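Secreted protein ESXB (Bacillus anthracis, PDB 4J10) is of unknown function but belongs to the WXG100 family of small helical-hairpin proteins and is probably exported by a type VII (ESX) secretion system. Local coordinates at residues Asp78-Arg81 / Ile82-Phe86; Gly44-Gly48 / Ala49-Lys53; Ala28-Gln31 / Ile32-Glu36. All coordinates share one frame; numbering follows the deposited sequence. Where two conformers were deposited one is given.

Contact 1: Asp78-Arg81 / Ile82-Phe86; sequences DLKR and IADKF
The carboxylate of D84 takes the ammonium of K80 near its own plane: NZ of K80 lies 3.0 Å from OD1 of D84, on the syn side and 16° out of that plane. Six residues earlier, the carboxylate of D78 is used differently, its OD1 being met from well above the plane, whereas the same oxygen sits, in the conformer described, at the edge of the R81 guanidinium, in plane, 3.1 Å from NH2 of R81. The ring of F86 carries CG2 of I82 on one face, offset toward the rim. K80 reaches forward because CG stands anti to the backbone N (chi1 174°) and the chain then bends at chi2, which lays CE of K80 within 3.5 Å of OD1 of D84. The other oxygen, OD2 of D84, lies 3.4 Å from O of K80, two acceptors facing each other without a bond. NZ of K80 also forms a salt bridge with E15 on helix 11-41, its strongest polar partner, and so ties the two helices of the hairpin together. On the inner side L79, I82 and A83 pack on helix 11-41, while D78, L79 and I82 also meet F54 of the second subunit. An i to i+4 salt bridge, joined in this conformer by an i to i+3 one, along the polar side of an amphipathic alpha-helix, here in the WXG100 helical hairpin, is what the arrangement typifies.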
loop_
_atom_site.group_PDB
_atom_site.type_symbol
_atom_site.label_atom_id
_atom_site.label_comp_id
_atom_site.label_asym_id
_atom_site.label_seq_id
_atom_site.Cartn_x
_atom_site.Cartn_y
_atom_site.Cartn_z
ATOM N N ASP A 78 14.645 2.180 10.421
ATOM C CA ASP A 78 16.045 2.280 10.008
ATOM C C ASP A 78 16.469 3.736 9.787
ATOM O O ASP A 78 17.585 4.124 10.152
ATOM C CB ASP A 78 16.310 1.446 8.745
ATOM C CG ASP A 78 16.285 -0.047 9.017
ATOM O OD1 ASP A 78 16.312 -0.443 10.199
ATOM O OD2 ASP A 78 16.238 -0.829 8.043
ATOM N N LEU A 79 15.578 4.535 9.199
ATOM C CA LEU A 79 15.846 5.958 9.007
ATOM C C LEU A 79 15.984 6.673 10.353
ATOM O O LEU A 79 16.881 7.492 10.544
ATOM C CB LEU A 79 14.741 6.591 8.163
ATOM C CG LEU A 79 14.724 6.158 6.696
ATOM C CD1 LEU A 79 13.382 6.511 6.080
ATOM C CD2 LEU A 79 15.872 6.792 5.909
ATOM N N LYS A 80 15.100 6.356 11.291
ATOM C CA LYS A 80 15.156 6.962 12.615
ATOM C C LYS A 80 16.439 6.572 13.362
ATOM O O LYS A 80 17.039 7.393 14.057
ATOM C CB LYS A 80 13.895 6.590 13.406
ATOM C CG LYS A 80 13.875 7.023 14.857
ATOM C CD LYS A 80 13.960 8.539 15.017
ATOM C CE LYS A 80 13.720 8.923 16.469
ATOM N NZ LYS A 80 14.205 10.293 16.795
ATOM N N ARG A 81 16.871 5.326 13.205
ATOM C CA ARG A 81 18.108 4.873 13.832
ATOM C C ARG A 81 19.319 5.660 13.328
ATOM O O ARG A 81 20.201 6.021 14.105
ATOM C CB ARG A 81 18.304 3.375 13.598
ATOM C CG ARG A 81 19.572 2.810 14.183
ATOM C CD ARG A 81 19.389 1.344 14.543
ATOM N NE ARG A 81 18.813 0.560 13.452
ATOM C CZ ARG A 81 19.206 -0.667 13.123
ATOM N NH1 ARG A 81 20.183 -1.259 13.796
ATOM N NH2 ARG A 81 18.625 -1.303 12.113
ATOM N N ILE A 82 19.342 5.944 12.027
ATOM C CA ILE A 82 20.428 6.736 11.465
ATOM C C ILE A 82 20.309 8.190 11.913
ATOM O O ILE A 82 21.315 8.830 12.227
ATOM C CB ILE A 82 20.514 6.627 9.936
ATOM C CG1 ILE A 82 20.826 5.195 9.529
ATOM C CG2 ILE A 82 21.603 7.571 9.400
ATOM C CD1 ILE A 82 20.669 4.940 8.052
ATOM N N ALA A 83 19.087 8.714 11.960
ATOM C CA ALA A 83 18.881 10.070 12.474
ATOM C C ALA A 83 19.434 10.213 13.891
ATOM O O ALA A 83 20.148 11.171 14.197
ATOM C CB ALA A 83 17.403 10.426 12.441
ATOM N N ASP A 84 19.128 9.237 14.746
ATOM C CA ASP A 84 19.625 9.224 16.118
ATOM C C ASP A 84 21.151 9.179 16.174
ATOM O O ASP A 84 21.775 9.882 16.969
ATOM C CB ASP A 84 19.016 8.043 16.893
ATOM C CG ASP A 84 17.547 8.244 17.197
ATOM O OD1 ASP A 84 17.094 9.408 17.153
ATOM O OD2 ASP A 84 16.849 7.257 17.473
ATOM N N LYS A 85 21.750 8.350 15.327
ATOM C CA LYS A 85 23.200 8.232 15.290
ATOM C C LYS A 85 23.828 9.565 14.889
ATOM O O LYS A 85 24.822 9.994 15.472
ATOM C CB LYS A 85 23.624 7.130 14.325
ATOM C CG LYS A 85 25.122 6.933 14.235
ATOM C CD LYS A 85 25.479 5.886 13.191
ATOM C CE LYS A 85 25.476 6.489 11.796
ATOM N NZ LYS A 85 25.057 5.505 10.755
ATOM N N PHE A 86 23.228 10.226 13.904
ATOM C CA PHE A 86 23.705 11.535 13.478
ATOM C C PHE A 86 23.626 12.547 14.606
ATOM O O PHE A 86 24.563 13.309 14.828
ATOM C CB PHE A 86 22.886 12.041 12.293
ATOM C CG PHE A 86 23.286 11.444 10.979
ATOM C CD1 PHE A 86 24.162 10.373 10.918
ATOM C CD2 PHE A 86 22.781 11.957 9.801
ATOM C CE1 PHE A 86 24.531 9.828 9.698
ATOM C CE2 PHE A 86 23.148 11.421 8.577
ATOM C CZ PHE A 86 24.023 10.354 8.529
#

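Contact 2: Gly44-Gly48 / Ala49-Lys53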
loop_
_atom_site.group_PDB
_atom_site.type_symbol
_atom_site.label_atom_id
_atom_site.label_comp_id
_atom_site.label_asym_id
_atom_site.label_seq_id
_atom_site.Cartn_x
_atom_site.Cartn_y
_atom_site.Cartn_z
ATOM N N GLY A 44 -24.184 -12.548 2.394
ATOM C CA GLY A 44 -25.618 -12.764 2.455
ATOM C C GLY A 44 -26.420 -12.055 1.375
ATOM O O GLY A 44 -27.627 -12.272 1.254
ATOM N N GLN A 45 -25.752 -11.208 0.594
ATOM C CA GLN A 45 -26.401 -10.443 -0.475
ATOM C C GLN A 45 -26.415 -11.203 -1.806
ATOM O O GLN A 45 -26.985 -10.733 -2.798
ATOM C CB GLN A 45 -25.683 -9.105 -0.658
ATOM C CG GLN A 45 -25.755 -8.189 0.554
ATOM C CD GLN A 45 -27.096 -7.497 0.666
ATOM O OE1 GLN A 45 -27.400 -6.576 -0.096
ATOM N NE2 GLN A 45 -27.914 -7.946 1.609
ATOM N N TRP A 46 -25.761 -12.362 -1.816
ATOM C CA TRP A 46 -25.696 -13.248 -2.979
ATOM C C TRP A 46 -25.236 -14.637 -2.542
ATOM O O TRP A 46 -25.023 -14.867 -1.355
ATOM C CB TRP A 46 -24.790 -12.685 -4.089
ATOM C CG TRP A 46 -23.375 -12.311 -3.685
ATOM C CD1 TRP A 46 -22.747 -12.581 -2.499
ATOM C CD2 TRP A 46 -22.434 -11.584 -4.479
ATOM N NE1 TRP A 46 -21.474 -12.069 -2.512
ATOM C CE2 TRP A 46 -21.251 -11.452 -3.719
ATOM C CE3 TRP A 46 -22.462 -11.024 -5.763
ATOM C CZ2 TRP A 46 -20.121 -10.789 -4.192
ATOM C CZ3 TRP A 46 -21.342 -10.372 -6.236
ATOM C CH2 TRP A 46 -20.188 -10.260 -5.455
ATOM N N ALA A 47 -25.085 -15.554 -3.495
ATOM C CA ALA A 47 -24.757 -16.947 -3.179
ATOM C C ALA A 47 -23.453 -17.091 -2.399
ATOM O O ALA A 47 -22.499 -16.332 -2.610
ATOM C CB ALA A 47 -24.710 -17.787 -4.447
ATOM N N GLY A 48 -23.423 -18.074 -1.502
ATOM C CA GLY A 48 -22.251 -18.332 -0.688
ATOM C C GLY A 48 -21.004 -18.632 -1.499
ATOM O O GLY A 48 -19.915 -18.208 -1.138
ATOM N N ALA A 49 -21.162 -19.363 -2.599
ATOM C CA ALA A 49 -20.028 -19.694 -3.459
ATOM C C ALA A 49 -19.399 -18.444 -4.078
ATOM O O ALA A 49 -18.177 -18.360 -4.229
ATOM C CB ALA A 49 -20.454 -20.673 -4.540
ATOM N N THR A 50 -20.237 -17.476 -4.442
ATOM C CA THR A 50 -19.746 -16.218 -4.994
ATOM C C THR A 50 -19.008 -15.431 -3.921
ATOM O O THR A 50 -17.918 -14.905 -4.159
ATOM C CB THR A 50 -20.890 -15.358 -5.566
ATOM O OG1 THR A 50 -21.659 -16.130 -6.499
ATOM C CG2 THR A 50 -20.322 -14.125 -6.266
ATOM N N GLN A 51 -19.602 -15.351 -2.734
ATOM C CA GLN A 51 -18.961 -14.661 -1.622
ATOM C C GLN A 51 -17.605 -15.283 -1.292
ATOM O O GLN A 51 -16.641 -14.571 -1.025
ATOM C CB GLN A 51 -19.860 -14.668 -0.382
ATOM C CG GLN A 51 -19.242 -13.987 0.835
ATOM C CD GLN A 51 -19.051 -12.495 0.656
ATOM O OE1 GLN A 51 -19.570 -11.893 -0.288
ATOM N NE2 GLN A 51 -18.305 -11.885 1.569
ATOM N N ALA A 52 -17.540 -16.613 -1.332
ATOM C CA ALA A 52 -16.310 -17.337 -1.024
ATOM C C ALA A 52 -15.179 -16.994 -1.994
ATOM O O ALA A 52 -14.025 -16.846 -1.584
ATOM C CB ALA A 52 -16.563 -18.837 -0.999
ATOM N N LYS A 53 -15.517 -16.871 -3.274
ATOM C CA LYS A 53 -14.541 -16.521 -4.298
ATOM C C LYS A 53 -13.935 -15.149 -4.026
ATOM O O LYS A 53 -12.713 -14.981 -4.057
ATOM C CB LYS A 53 -15.186 -16.556 -5.688
ATOM C CG LYS A 53 -14.260 -16.079 -6.799
ATOM C CD LYS A 53 -14.928 -16.148 -8.166
ATOM C CE LYS A 53 -16.125 -15.213 -8.252
ATOM N NZ LYS A 53 -16.534 -14.966 -9.666
#
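CG2 of T50 sits squarely over one face of the W46 indole, 3.6 Å from the centroid of its six-membered ring and only 5° off the ring normal, a textbook CH-pi contact. At the ring's edge NE1 of W46 gives its hydrogen to OE1 of Q51, 2.9 Å away, in a nearly straight bond (169°) that lies in the carbonyl plane of the amide and close to the indole plane. Face and edge together help hold the tilt and rotation of this buried ring, which also meets the ring of F54. A chi1 of 54° sets CG of W46 between its backbone N and carbonyl carbon, and the ring reaches forward over the first turn of helix 48-90. W46, A47 and G48 form the W-X-G signature of the WXG100 family, in the turn joining the two helices of the hairpin. From the N-cap position, A47 O accepts a hydrogen bond from N of Q51 at 3.1 Å and a weak one from N of T50. The amide of Q51 also bonds through NE2 to O of I39, tying the turn to the end of helix 11-41, and L14 of the second subunit packs on W46. The outer side is looser: A47, G48 and A49 are exposed, and CB of A47 comes no nearer to OG1 of T50 than 4.0 Å.

Contact 3: Ala28-Gln31 / Ile32-Glu36; sequences AQSQ and INRLE. With FMT (formic acid), chain C.
With CG anti to the backbone N (chi1 -180°) and a bend at chi2, the side chain of Q29 swings forward along the helix, while N33 sets its CG anti to the carbonyl carbon and leans back, so that the two amides meet. ND2 of N33 gives a weak, bent hydrogen bond to OE1 of Q29, 3.0 Å away at 125°, with the amide planes 30° apart. Methyl CG2 of I32 closes in beside the pair, 3.2 Å from O of Q29 and 3.5 Å from OE1 of Q29. R34 likewise folds back along the helix, its chain bent at chi3, and lays one guanidinium face over the backbone of Q31, with NH2 of R34 3.6 Å from CA of Q31. A formic acid molecule, probably from the crystallisation liquor, rests beside S30, N33 and R34; O2 of the formic acid is 3.4 Å from CG of R34. Across the helix the surface is largely apolar: I32 and L35 lie on F58 of helix 48-90 and on Y68 of the second subunit; the side chain of Q31 also packs there, on A24 of that subunit. E36 adds a salt bridge to K62 of helix 48-90. Regular i to i+4 backbone bonds run beneath these side chains, as in an amphipathic helix whose inner face serves both the hairpin and the dimer of the WXG100 fold.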
loop_
_atom_site.group_PDB
_atom_site.type_symbol
_atom_site.label_atom_id
_atom_site.label_comp_id
_atom_site.label_asym_id
_atom_site.label_seq_id
_atom_site.Cartn_x
_atom_site.Cartn_y
_atom_site.Cartn_z
ATOM N N ALA A 28 -2.180 2.554 4.632
ATOM C CA ALA A 28 -2.351 1.232 4.039
ATOM C C ALA A 28 -3.247 0.370 4.925
ATOM O O ALA A 28 -4.110 -0.360 4.434
ATOM C CB ALA A 28 -0.993 0.562 3.850
ATOM N N GLN A 29 -3.021 0.430 6.235
ATOM C CA GLN A 29 -3.882 -0.280 7.182
ATOM C C GLN A 29 -5.332 0.174 7.067
ATOM O O GLN A 29 -6.255 -0.652 7.061
ATOM C CB GLN A 29 -3.376 -0.100 8.615
ATOM C CG GLN A 29 -4.236 -0.824 9.639
ATOM C CD GLN A 29 -4.100 -2.336 9.552
ATOM O OE1 GLN A 29 -5.013 -3.043 9.072
ATOM N NE2 GLN A 29 -2.976 -2.843 10.013
ATOM N N SER A 30 -5.538 1.484 6.975
ATOM C CA SER A 30 -6.885 2.031 6.832
ATOM C C SER A 30 -7.543 1.528 5.557
ATOM O O SER A 30 -8.737 1.198 5.540
ATOM C CB SER A 30 -6.833 3.560 6.827
ATOM O OG SER A 30 -8.104 4.105 6.509
ATOM N N GLN A 31 -6.800 1.517 4.466
ATOM C CA GLN A 31 -7.300 1.026 3.195
ATOM C C GLN A 31 -7.745 -0.447 3.250
ATOM O O GLN A 31 -8.803 -0.772 2.804
ATOM C CB GLN A 31 -6.272 1.235 2.091
ATOM C CG GLN A 31 -6.755 0.792 0.711
ATOM C CD GLN A 31 -5.741 1.036 -0.386
ATOM O OE1 GLN A 31 -5.622 2.128 -0.892
ATOM N NE2 GLN A 31 -5.045 0.049 -0.732
ATOM N N ILE A 32 -6.909 -1.319 3.775
ATOM C CA ILE A 32 -7.263 -2.728 3.826
ATOM C C ILE A 32 -8.465 -2.928 4.750
ATOM O O ILE A 32 -9.324 -3.768 4.473
ATOM C CB ILE A 32 -6.032 -3.614 4.169
ATOM C CG1 ILE A 32 -6.261 -5.059 3.710
ATOM C CG2 ILE A 32 -5.671 -3.506 5.630
ATOM C CD1 ILE A 32 -6.370 -5.174 2.202
ATOM N N ASN A 33 -8.582 -2.130 5.807
ATOM C CA ASN A 33 -9.723 -2.196 6.737
ATOM C C ASN A 33 -11.011 -1.793 5.994
ATOM O O ASN A 33 -12.006 -2.420 6.190
ATOM C CB ASN A 33 -9.602 -1.277 7.987
ATOM C CG ASN A 33 -8.540 -1.696 9.010
ATOM O OD1 ASN A 33 -8.200 -0.920 9.856
ATOM N ND2 ASN A 33 -8.023 -2.835 8.888
ATOM N N ARG A 34 -10.967 -0.738 5.183
ATOM C CA ARG A 34 -12.136 -0.262 4.431
ATOM C C ARG A 34 -12.575 -1.292 3.406
ATOM O O ARG A 34 -13.767 -1.587 3.275
ATOM C CB ARG A 34 -11.826 1.054 3.710
ATOM C CG ARG A 34 -11.671 2.269 4.603
ATOM C CD ARG A 34 -11.716 3.559 3.770
ATOM N NE ARG A 34 -10.711 3.604 2.707
ATOM C CZ ARG A 34 -9.465 4.050 2.867
ATOM N NH1 ARG A 34 -9.055 4.482 4.054
ATOM N NH2 ARG A 34 -8.624 4.056 1.843
ATOM N N LEU A 35 -11.614 -1.840 2.672
ATOM C CA LEU A 35 -11.925 -2.836 1.653
ATOM C C LEU A 35 -12.488 -4.112 2.261
ATOM O O LEU A 35 -13.393 -4.722 1.697
ATOM C CB LEU A 35 -10.700 -3.137 0.791
ATOM C CG LEU A 35 -10.178 -1.976 -0.046
ATOM C CD1 LEU A 35 -8.875 -2.428 -0.708
ATOM C CD2 LEU A 35 -11.197 -1.486 -1.069
ATOM N N GLU A 36 -11.967 -4.515 3.415
ATOM C CA GLU A 36 -12.511 -5.676 4.105
ATOM C C GLU A 36 -13.961 -5.425 4.500
ATOM O O GLU A 36 -14.799 -6.317 4.413
ATOM C CB GLU A 36 -11.664 -6.014 5.337
ATOM C CG GLU A 36 -11.932 -7.384 5.930
ATOM C CD GLU A 36 -10.804 -7.831 6.852
ATOM O OE1 GLU A 36 -10.383 -7.025 7.709
ATOM O OE2 GLU A 36 -10.332 -8.978 6.708
HETATM C C FMT C . -10.213 2.633 8.940
HETATM O O1 FMT C . -9.755 1.879 9.800
HETATM O O2 FMT C . -10.620 2.263 7.835
#

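Along the chain the order is contact 3, contact 2, contact 1: contact 3 lies on helix 11-41, contact 2 at the turn and the start of helix 48-90, and contact 1 near the other end of that helix. Contacts 1 and 2 are therefore on opposite sides of the chain's centre, their own centres 49 Å apart. Contact 3 is closer to contact 2 (centres 21 Å apart) than to contact 1 (30 Å). None touches another within the chain, yet all three reach the second subunit, and T50 of contact 2 packs on I82 of that subunit, a residue of its contact 1. No active site is known; formic acid, probably from the crystallisation liquor, is bound beside contacts 1 and 3.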